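Local coordinates for putative aminotransferase (Actinomadura melliaura, PDB 4ZWV), which probably transfers amino groups with the help of pyridoxal 5'-phosphate, as a putative sugar aminotransferase in the making of the aminopentose of the indolocarbazole AT2433, at residues E160-A165 against C182-Q187; P81-A86 against I127-T132; W166-R171 against E290-V295. All blocks are in the same frame, centred on the assembly; numbering follows the deposited sequence. Where two conformers were deposited one is given.

Interaction 1: E160-A165 against C182-Q187; sequences EDCAHA and CVFSFQ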
loop_
_atom_site.group_PDB
_atom_site.type_symbol
_atom_site.label_atom_id
_atom_site.label_comp_id
_atom_site.label_asym_id
_atom_site.label_seq_id
_atom_site.Cartn_x
_atom_site.Cartn_y
_atom_site.Cartn_z
ATOM N N GLU A 160 -1.287 -5.946 -18.155
ATOM C CA GLU A 160 -0.157 -6.867 -18.170
ATOM C C GLU A 160 0.590 -6.834 -16.849
ATOM O O GLU A 160 1.102 -5.783 -16.447
ATOM C CB GLU A 160 0.826 -6.520 -19.295
ATOM C CG GLU A 160 0.261 -6.645 -20.708
ATOM C CD GLU A 160 1.264 -6.191 -21.756
ATOM O OE1 GLU A 160 2.477 -6.472 -21.593
ATOM O OE2 GLU A 160 0.854 -5.536 -22.731
ATOM N N ASP A 161 0.650 -7.984 -16.183
ATOM C CA ASP A 161 1.425 -8.119 -14.949
ATOM C C ASP A 161 2.843 -8.479 -15.359
ATOM O O ASP A 161 3.118 -9.609 -15.777
ATOM C CB ASP A 161 0.800 -9.172 -14.023
ATOM C CG ASP A 161 1.562 -9.351 -12.721
ATOM O OD1 ASP A 161 2.720 -8.913 -12.620
ATOM O OD2 ASP A 161 0.993 -9.936 -11.780
ATOM N N CYS A 162 3.732 -7.496 -15.234
ATOM C CA CYS A 162 5.115 -7.617 -15.676
ATOM C C CYS A 162 6.071 -7.766 -14.507
ATOM O O CYS A 162 7.255 -7.475 -14.650
ATOM C CB CYS A 162 5.523 -6.385 -16.491
ATOM S SG CYS A 162 4.489 -6.051 -17.942
ATOM N N ALA A 163 5.571 -8.192 -13.352
ATOM C CA ALA A 163 6.413 -8.296 -12.156
ATOM C C ALA A 163 7.696 -9.108 -12.348
ATOM O O ALA A 163 8.734 -8.784 -11.757
ATOM C CB ALA A 163 5.613 -8.894 -11.007
ATOM N N HIS A 164 7.626 -10.162 -13.169
ATOM C CA HIS A 164 8.775 -11.042 -13.393
ATOM C C HIS A 164 9.579 -10.655 -14.618
ATOM O O HIS A 164 10.551 -11.335 -14.965
ATOM C CB HIS A 164 8.320 -12.489 -13.586
ATOM C CG HIS A 164 7.754 -13.109 -12.356
ATOM N ND1 HIS A 164 7.243 -14.389 -12.338
ATOM C CD2 HIS A 164 7.637 -12.637 -11.095
ATOM C CE1 HIS A 164 6.833 -14.677 -11.116
ATOM N NE2 HIS A 164 7.057 -13.629 -10.342
ATOM N N ALA A 165 9.163 -9.580 -15.279
ATOM C CA ALA A 165 9.599 -9.350 -16.651
ATOM C C ALA A 165 10.224 -7.977 -16.886
ATOM O O ALA A 165 10.185 -7.448 -17.995
ATOM C CB ALA A 165 8.415 -9.563 -17.598
ATOM N N CYS A 182 0.538 -1.646 -18.171
ATOM C CA CYS A 182 1.504 -2.619 -17.666
ATOM C C CYS A 182 1.873 -2.281 -16.249
ATOM O O CYS A 182 1.972 -1.104 -15.906
ATOM C CB CYS A 182 2.780 -2.622 -18.489
ATOM S SG CYS A 182 2.533 -3.205 -20.151
ATOM N N VAL A 183 2.082 -3.305 -15.433
ATOM C CA VAL A 183 2.554 -3.079 -14.063
ATOM C C VAL A 183 3.843 -3.839 -13.813
ATOM O O VAL A 183 3.887 -5.065 -13.915
ATOM C CB VAL A 183 1.521 -3.493 -12.987
ATOM C CG1 VAL A 183 2.082 -3.174 -11.580
ATOM C CG2 VAL A 183 0.184 -2.779 -13.216
ATOM N N PHE A 184 4.900 -3.090 -13.516
ATOM C CA PHE A 184 6.173 -3.673 -13.118
ATOM C C PHE A 184 6.301 -3.676 -11.600
ATOM O O PHE A 184 5.697 -2.846 -10.933
ATOM C CB PHE A 184 7.327 -2.887 -13.736
ATOM C CG PHE A 184 7.360 -2.952 -15.235
ATOM C CD1 PHE A 184 6.681 -2.011 -16.000
ATOM C CD2 PHE A 184 8.061 -3.961 -15.875
ATOM C CE1 PHE A 184 6.712 -2.065 -17.394
ATOM C CE2 PHE A 184 8.098 -4.027 -17.271
ATOM C CZ PHE A 184 7.428 -3.078 -18.030
ATOM N N SER A 185 7.065 -4.628 -11.071
ATOM C CA SER A 185 7.331 -4.709 -9.635
ATOM C C SER A 185 8.797 -4.471 -9.334
ATOM O O SER A 185 9.671 -5.039 -10.010
ATOM C CB SER A 185 6.943 -6.076 -9.077
ATOM O OG SER A 185 7.443 -6.210 -7.741
ATOM N N PHE A 186 9.046 -3.664 -8.297
ATOM C CA PHE A 186 10.403 -3.445 -7.802
ATOM C C PHE A 186 10.530 -3.954 -6.366
ATOM O O PHE A 186 11.310 -3.436 -5.558
ATOM C CB PHE A 186 10.775 -1.960 -7.898
ATOM C CG PHE A 186 10.537 -1.363 -9.261
ATOM C CD1 PHE A 186 10.922 -2.040 -10.417
ATOM C CD2 PHE A 186 9.916 -0.133 -9.383
ATOM C CE1 PHE A 186 10.694 -1.479 -11.673
ATOM C CE2 PHE A 186 9.681 0.423 -10.625
ATOM C CZ PHE A 186 10.074 -0.256 -11.778
ATOM N N GLN A 187 9.767 -4.996 -6.060
ATOM C CA GLN A 187 9.901 -5.692 -4.778
ATOM C C GLN A 187 11.323 -6.250 -4.624
ATOM O O GLN A 187 12.022 -6.466 -5.621
ATOM C CB GLN A 187 8.861 -6.809 -4.693
ATOM C CG GLN A 187 8.675 -7.398 -3.304
ATOM C CD GLN A 187 9.588 -8.574 -3.024
ATOM O OE1 GLN A 187 10.112 -9.204 -3.945
ATOM N NE2 GLN A 187 9.788 -8.867 -1.748
HETATM O O HOH W 1 3.030 -6.579 -11.164
HETATM O O HOH W 2 8.893 -5.787 -13.029
#
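C162 lays its side chain over one face of the F184 ring where the parallel strands 157-161 and 181-185 leave the central mixed sheet, the core of a fold-type-I pyridoxal phosphate enzyme. Its CB stands 3.9 Å from the centroid of the F184 ring, displaced toward the rim, in a CH-pi contact. Over the same face, C162 SG lies 4.4 Å from that centroid and adds a sulfur-aromatic contact. F184 directs its CB away from the 160-165 segment, yet the end of its ring comes back to C162; chi1 (-64°) puts CG beside its own backbone N, close to C162 CB. W166 meets this ring edge to face. An alanine at F184 would probably open a gap beneath C162 CB and SG and leave W166 without its aromatic partner.

The cysteines are compact enough for a tight interior, and C182 SG rests 3.6 Å from E160 OE1. The extended E160 carries its buried carboxylate to H130 and N180, which hydrogen-bond its two oxygens. Farther along, A163 CB abuts S185 CB at 3.7 Å; both residues are small, which lets the chains come close here, and S185 OG hydrogen-bonds OP1 of the modified lysine at position 190. Between the backbones, V183 N donates to E160 O (2.9 Å) and C162 N to V183 O (2.8 Å). An Asx turn then forms as A163 N bonds D161 OD1, while D161 OD2 hydrogen-bonds T87 OG1. Water 1 spans the strands, donating to D161 OD1 at 2.8 Å and to V183 O.

Interaction 2: P81-A86 against I127-T132; sequences PLTFEA and IVVHWT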
loop_
_atom_site.group_PDB
_atom_site.type_symbol
_atom_site.label_atom_id
_atom_site.label_comp_id
_atom_site.label_asym_id
_atom_site.label_seq_id
_atom_site.Cartn_x
_atom_site.Cartn_y
_atom_site.Cartn_z
ATOM N N PRO A 81 -4.684 -18.940 -12.654
ATOM C CA PRO A 81 -4.280 -19.130 -11.260
ATOM C C PRO A 81 -2.798 -19.422 -11.080
ATOM O O PRO A 81 -2.344 -19.463 -9.937
ATOM C CB PRO A 81 -5.118 -20.325 -10.804
ATOM C CG PRO A 81 -5.401 -21.091 -12.048
ATOM C CD PRO A 81 -5.397 -20.112 -13.201
ATOM N N LEU A 82 -2.060 -19.601 -12.171
ATOM C CA LEU A 82 -0.627 -19.849 -12.075
ATOM C C LEU A 82 0.082 -18.500 -12.058
ATOM O O LEU A 82 0.650 -18.041 -13.059
ATOM C CB LEU A 82 -0.146 -20.735 -13.221
ATOM C CG LEU A 82 1.317 -21.171 -13.086
ATOM C CD1 LEU A 82 1.499 -22.021 -11.837
ATOM C CD2 LEU A 82 1.776 -21.933 -14.312
ATOM N N THR A 83 0.043 -17.862 -10.898
ATOM C CA THR A 83 0.704 -16.587 -10.703
ATOM C C THR A 83 0.847 -16.347 -9.212
ATOM O O THR A 83 0.392 -17.162 -8.399
ATOM C CB THR A 83 -0.072 -15.425 -11.364
ATOM O OG1 THR A 83 0.650 -14.195 -11.196
ATOM C CG2 THR A 83 -1.456 -15.291 -10.766
ATOM N N PHE A 84 1.499 -15.246 -8.856
ATOM C CA PHE A 84 1.603 -14.861 -7.457
ATOM C C PHE A 84 0.229 -14.346 -7.033
ATOM O O PHE A 84 -0.503 -13.770 -7.842
ATOM C CB PHE A 84 2.684 -13.801 -7.242
ATOM C CG PHE A 84 2.839 -13.382 -5.809
ATOM C CD1 PHE A 84 3.189 -14.310 -4.842
ATOM C CD2 PHE A 84 2.639 -12.061 -5.432
ATOM C CE1 PHE A 84 3.335 -13.940 -3.516
ATOM C CE2 PHE A 84 2.786 -11.680 -4.105
ATOM C CZ PHE A 84 3.133 -12.624 -3.146
ATOM N N GLU A 85 -0.117 -14.555 -5.766
ATOM C CA GLU A 85 -1.471 -14.270 -5.291
ATOM C C GLU A 85 -1.904 -12.820 -5.512
ATOM O O GLU A 85 -3.090 -12.554 -5.708
ATOM C CB GLU A 85 -1.597 -14.620 -3.806
ATOM C CG GLU A 85 -1.796 -16.113 -3.514
ATOM C CD GLU A 85 -0.502 -16.924 -3.525
ATOM O OE1 GLU A 85 0.584 -16.373 -3.821
ATOM O OE2 GLU A 85 -0.579 -18.130 -3.204
ATOM N N ALA A 86 -0.955 -11.891 -5.487
ATOM C CA ALA A 86 -1.271 -10.475 -5.692
ATOM C C ALA A 86 -2.096 -10.221 -6.949
ATOM O O ALA A 86 -3.007 -9.394 -6.932
ATOM C CB ALA A 86 0.007 -9.656 -5.758
ATOM N N ILE A 127 -6.370 -9.920 -17.042
ATOM C CA ILE A 127 -5.002 -9.692 -16.566
ATOM C C ILE A 127 -4.135 -10.798 -17.134
ATOM O O ILE A 127 -4.430 -11.980 -16.949
ATOM C CB ILE A 127 -4.899 -9.662 -15.026
ATOM C CG1 ILE A 127 -5.805 -8.551 -14.463
ATOM C CG2 ILE A 127 -3.455 -9.437 -14.605
ATOM C CD1 ILE A 127 -5.701 -8.372 -12.938
ATOM N N VAL A 128 -3.093 -10.425 -17.873
ATOM C CA VAL A 128 -2.196 -11.439 -18.423
ATOM C C VAL A 128 -0.857 -11.316 -17.714
ATOM O O VAL A 128 -0.362 -10.212 -17.488
ATOM C CB VAL A 128 -2.028 -11.324 -19.953
ATOM C CG1 VAL A 128 -3.380 -11.509 -20.654
ATOM C CG2 VAL A 128 -1.389 -10.013 -20.362
ATOM N N VAL A 129 -0.304 -12.453 -17.317
ATOM C CA VAL A 129 0.932 -12.471 -16.545
ATOM C C VAL A 129 2.070 -13.033 -17.379
ATOM O O VAL A 129 1.982 -14.156 -17.889
ATOM C CB VAL A 129 0.780 -13.296 -15.250
ATOM C CG1 VAL A 129 2.081 -13.259 -14.447
ATOM C CG2 VAL A 129 -0.354 -12.740 -14.404
ATOM N N HIS A 130 3.134 -12.247 -17.525
ATOM C CA HIS A 130 4.336 -12.712 -18.221
ATOM C C HIS A 130 5.132 -13.569 -17.237
ATOM O O HIS A 130 6.170 -13.163 -16.704
ATOM C CB HIS A 130 5.150 -11.532 -18.739
ATOM C CG HIS A 130 4.378 -10.605 -19.627
ATOM N ND1 HIS A 130 3.902 -10.976 -20.869
ATOM C CD2 HIS A 130 4.016 -9.311 -19.456
ATOM C CE1 HIS A 130 3.283 -9.948 -21.424
ATOM N NE2 HIS A 130 3.332 -8.926 -20.581
ATOM N N TRP A 131 4.607 -14.767 -17.001
ATOM C CA TRP A 131 4.996 -15.599 -15.870
ATOM C C TRP A 131 6.443 -16.079 -15.957
ATOM O O TRP A 131 6.875 -16.581 -16.993
ATOM C CB TRP A 131 4.032 -16.782 -15.780
ATOM C CG TRP A 131 4.260 -17.715 -14.627
ATOM C CD1 TRP A 131 4.556 -19.053 -14.701
ATOM C CD2 TRP A 131 4.206 -17.390 -13.240
ATOM N NE1 TRP A 131 4.681 -19.577 -13.434
ATOM C CE2 TRP A 131 4.473 -18.576 -12.521
ATOM C CE3 TRP A 131 3.966 -16.210 -12.530
ATOM C CZ2 TRP A 131 4.504 -18.610 -11.125
ATOM C CZ3 TRP A 131 3.992 -16.247 -11.141
ATOM C CH2 TRP A 131 4.255 -17.443 -10.455
ATOM N N THR A 132 7.172 -15.899 -14.851
ATOM C CA THR A 132 8.614 -16.179 -14.710
ATOM C C THR A 132 9.486 -15.358 -15.660
ATOM O O THR A 132 10.696 -15.579 -15.736
ATOM C CB THR A 132 8.969 -17.691 -14.881
ATOM O OG1 THR A 132 8.900 -18.087 -16.257
ATOM C CG2 THR A 132 8.056 -18.563 -14.036
#
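W131 presents one face of its indole to the backbone and side chains of L82 and T83, and gives up more surface than any other residue here. L82 O sits 3.6 Å from W131 CD2, above the middle of the indole, while T83 CA approaches W131 CZ3 to 3.3 Å and makes a CH-pi contact with the six-membered ring. A broad flat side chain suits this place because it can lie flat against the backbone of L82-T83 and still reach the leucine branch. With CG anti to the backbone N (chi1 -178°), W131 carries its indole out from the strand end toward L82 and T83. L82 brings its branch to the pyrrole end: CG lies 3.7 Å from W131 NE1, and the two side chains cross at about a right angle. T83 also faces V129, whose two methyl groups lie near its OG1; in the conformer given, that hydroxyl hydrogen-bonds T87 OG1. On the opposite face of the indole, T132 CG2 packs toward the rim. Beyond the contact, F84 meets Y217 of the second subunit edge to face, and W131 packs against H164, a residue of the pyridoxal phosphate site. Loops leaving the C-terminal ends of the parallel strands 76-79 and 123-129 thus meet beside the cofactor pocket, as in fold-type-I aminotransferases.

Interaction 3: W166-R171 against E290-V295; sequences WGASYR and EGSFYV
S292 and W166 meet through a short hydrogen bond, S292 OG donating to W166 O at 2.7 Å from a position 48° out of the carbonyl plane. A serine suits this place: its CB is directed toward the 166-171 segment, and its small hydroxyl fits beside A168, whose CB lies 3.5 Å from S292 OG. Next to it, S169 and E290 form an antiparallel hydrogen-bonded pair: S169 N donates to E290 O at 3.0 Å, and E290 N returns the bond to S169 O at 2.9 Å. The side chains of the pair share one face of the small sheet, where S169 OG rests 3.6 Å from E290 CB. S169 OG occupies the crowded position between its backbone N and carbonyl carbon (chi1 63°). From there it donates to water 3 at 2.9 Å, and the water in turn donates to G167 O and E290 OE1. E290, exposed and extended beyond CG, reaches water 3 with OE1, as a charged residue at the surface readily does.

In the next shell, R264 of helix 243-273 joins the segments by hydrogen-bonding G167 O through NH2 and G291 O through NE. G167 has a phi of 81°, a positive value that glycine adopts readily. At the far end R171 forms salt bridges with D288 and D139, and Y170 OH bonds D137. Toward the interior, Y294 stacks on H164, a pyridoxal phosphate-binding residue. The 166-171 segment therefore leads from the neighbourhood of the cofactor outward to strand 169-170, the middle member of a three-stranded antiparallel sheet in which strand 289-290 is one edge.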
loop_
_atom_site.group_PDB
_atom_site.type_symbol
_atom_site.label_atom_id
_atom_site.label_comp_id
_atom_site.label_asym_id
_atom_site.label_seq_id
_atom_site.Cartn_x
_atom_site.Cartn_y
_atom_site.Cartn_z
ATOM N N TRP A 166 10.850 -7.403 -15.862
ATOM C CA TRP A 166 11.630 -6.205 -16.122
ATOM C C TRP A 166 12.660 -6.477 -17.235
ATOM O O TRP A 166 13.354 -7.498 -17.230
ATOM C CB TRP A 166 12.351 -5.702 -14.857
ATOM C CG TRP A 166 13.084 -4.431 -15.170
ATOM C CD1 TRP A 166 14.426 -4.281 -15.373
ATOM C CD2 TRP A 166 12.498 -3.140 -15.389
ATOM N NE1 TRP A 166 14.709 -2.973 -15.686
ATOM C CE2 TRP A 166 13.543 -2.256 -15.714
ATOM C CE3 TRP A 166 11.190 -2.652 -15.352
ATOM C CZ2 TRP A 166 13.323 -0.906 -15.980
ATOM C CZ3 TRP A 166 10.969 -1.318 -15.630
ATOM C CH2 TRP A 166 12.031 -0.459 -15.937
ATOM N N GLY A 167 12.729 -5.566 -18.199
ATOM C CA GLY A 167 13.679 -5.675 -19.287
ATOM C C GLY A 167 13.271 -6.605 -20.419
ATOM O O GLY A 167 14.044 -6.801 -21.358
ATOM N N ALA A 168 12.084 -7.206 -20.325
ATOM C CA ALA A 168 11.631 -8.131 -21.370
ATOM C C ALA A 168 11.101 -7.373 -22.572
ATOM O O ALA A 168 10.717 -6.205 -22.458
ATOM C CB ALA A 168 10.557 -9.073 -20.828
ATOM N N SER A 169 11.076 -8.047 -23.722
ATOM C CA SER A 169 10.527 -7.458 -24.939
ATOM C C SER A 169 9.784 -8.515 -25.734
ATOM O O SER A 169 9.978 -9.712 -25.531
ATOM C CB SER A 169 11.626 -6.844 -25.798
ATOM O OG SER A 169 12.524 -7.847 -26.227
ATOM N N TYR A 170 8.939 -8.055 -26.646
ATOM C CA TYR A 170 8.143 -8.948 -27.472
ATOM C C TYR A 170 8.062 -8.346 -28.857
ATOM O O TYR A 170 7.647 -7.194 -29.023
ATOM C CB TYR A 170 6.755 -9.157 -26.843
ATOM C CG TYR A 170 5.728 -9.763 -27.782
ATOM C CD1 TYR A 170 5.616 -11.141 -27.941
ATOM C CD2 TYR A 170 4.851 -8.946 -28.494
ATOM C CE1 TYR A 170 4.665 -11.688 -28.797
ATOM C CE2 TYR A 170 3.905 -9.483 -29.356
ATOM C CZ TYR A 170 3.812 -10.848 -29.499
ATOM O OH TYR A 170 2.852 -11.374 -30.333
ATOM N N ARG A 171 8.507 -9.131 -29.833
ATOM C CA ARG A 171 8.528 -8.740 -31.236
ATOM C C ARG A 171 9.177 -7.376 -31.439
ATOM O O ARG A 171 8.722 -6.548 -32.229
ATOM C CB ARG A 171 7.114 -8.811 -31.815
ATOM C CG ARG A 171 6.684 -10.270 -31.899
ATOM C CD ARG A 171 5.417 -10.527 -32.680
ATOM N NE ARG A 171 5.137 -11.962 -32.635
ATOM C CZ ARG A 171 3.992 -12.525 -33.007
ATOM N NH1 ARG A 171 2.998 -11.781 -33.471
ATOM N NH2 ARG A 171 3.849 -13.842 -32.910
ATOM N N GLU A 290 12.003 -11.777 -25.998
ATOM C CA GLU A 290 13.120 -11.945 -25.087
ATOM C C GLU A 290 12.622 -11.870 -23.659
ATOM O O GLU A 290 12.167 -10.813 -23.218
ATOM C CB GLU A 290 14.194 -10.882 -25.336
ATOM C CG GLU A 290 15.426 -11.047 -24.456
ATOM C CD GLU A 290 16.532 -10.055 -24.800
ATOM O OE1 GLU A 290 16.243 -8.845 -24.934
ATOM O OE2 GLU A 290 17.693 -10.493 -24.946
ATOM N N GLY A 291 12.678 -12.999 -22.953
ATOM C CA GLY A 291 12.219 -13.057 -21.572
ATOM C C GLY A 291 13.296 -12.664 -20.579
ATOM O O GLY A 291 14.448 -12.418 -20.950
ATOM N N SER A 292 12.918 -12.599 -19.308
ATOM C CA SER A 292 13.836 -12.119 -18.287
ATOM C C SER A 292 14.239 -13.178 -17.271
ATOM O O SER A 292 15.070 -12.909 -16.407
ATOM C CB SER A 292 13.216 -10.913 -17.575
ATOM O OG SER A 292 13.077 -9.843 -18.502
ATOM N N PHE A 293 13.649 -14.370 -17.370
ATOM C CA PHE A 293 14.079 -15.519 -16.553
ATOM C C PHE A 293 14.239 -15.215 -15.064
ATOM O O PHE A 293 15.307 -15.375 -14.477
ATOM C CB PHE A 293 15.375 -16.095 -17.117
ATOM C CG PHE A 293 15.195 -16.701 -18.469
ATOM C CD1 PHE A 293 14.639 -17.962 -18.596
ATOM C CD2 PHE A 293 15.531 -16.001 -19.610
ATOM C CE1 PHE A 293 14.452 -18.535 -19.849
ATOM C CE2 PHE A 293 15.346 -16.564 -20.862
ATOM C CZ PHE A 293 14.806 -17.835 -20.978
ATOM N N TYR A 294 13.152 -14.762 -14.460
ATOM C CA TYR A 294 13.093 -14.590 -13.020
ATOM C C TYR A 294 13.519 -15.894 -12.339
ATOM O O TYR A 294 14.297 -15.881 -11.377
ATOM C CB TYR A 294 11.671 -14.187 -12.633
ATOM C CG TYR A 294 11.413 -13.952 -11.173
ATOM C CD1 TYR A 294 12.126 -12.994 -10.464
ATOM C CD2 TYR A 294 10.409 -14.653 -10.517
ATOM C CE1 TYR A 294 11.857 -12.761 -9.120
ATOM C CE2 TYR A 294 10.133 -14.425 -9.184
ATOM C CZ TYR A 294 10.863 -13.483 -8.496
ATOM O OH TYR A 294 10.585 -13.256 -7.169
ATOM N N VAL A 295 12.997 -17.009 -12.855
ATOM C CA VAL A 295 13.436 -18.355 -12.483
ATOM C C VAL A 295 13.478 -19.169 -13.778
ATOM O O VAL A 295 13.015 -18.689 -14.812
ATOM C CB VAL A 295 12.493 -19.038 -11.452
ATOM C CG1 VAL A 295 12.511 -18.293 -10.118
ATOM C CG2 VAL A 295 11.077 -19.137 -12.003
HETATM O O HOH W 3 14.455 -7.293 -24.123
#

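Overall arrangement
Interactions 1 and 2 are buried and share the central sheet, since strands 157-161 and 123-129 are neighbours in it; D161 N bonds V128 O between them. Their chemistry nevertheless differs: interaction 1 combines strand hydrogen bonds and waters with an aromatic contact, whereas interaction 2 has no hydrogen bond between its segments and relies on an indole face. Interaction 3 is partly buried, belongs to a separate small antiparallel sheet, and is mainly polar, with an exposed glutamate and a bridging water. H164, in segment 160-165 but outside its contact, lies between the other two, at the cofactor site. T132 O and Y294 N are 2.9 Å apart, probably hydrogen-bonded, bringing interactions 2 and 3 together.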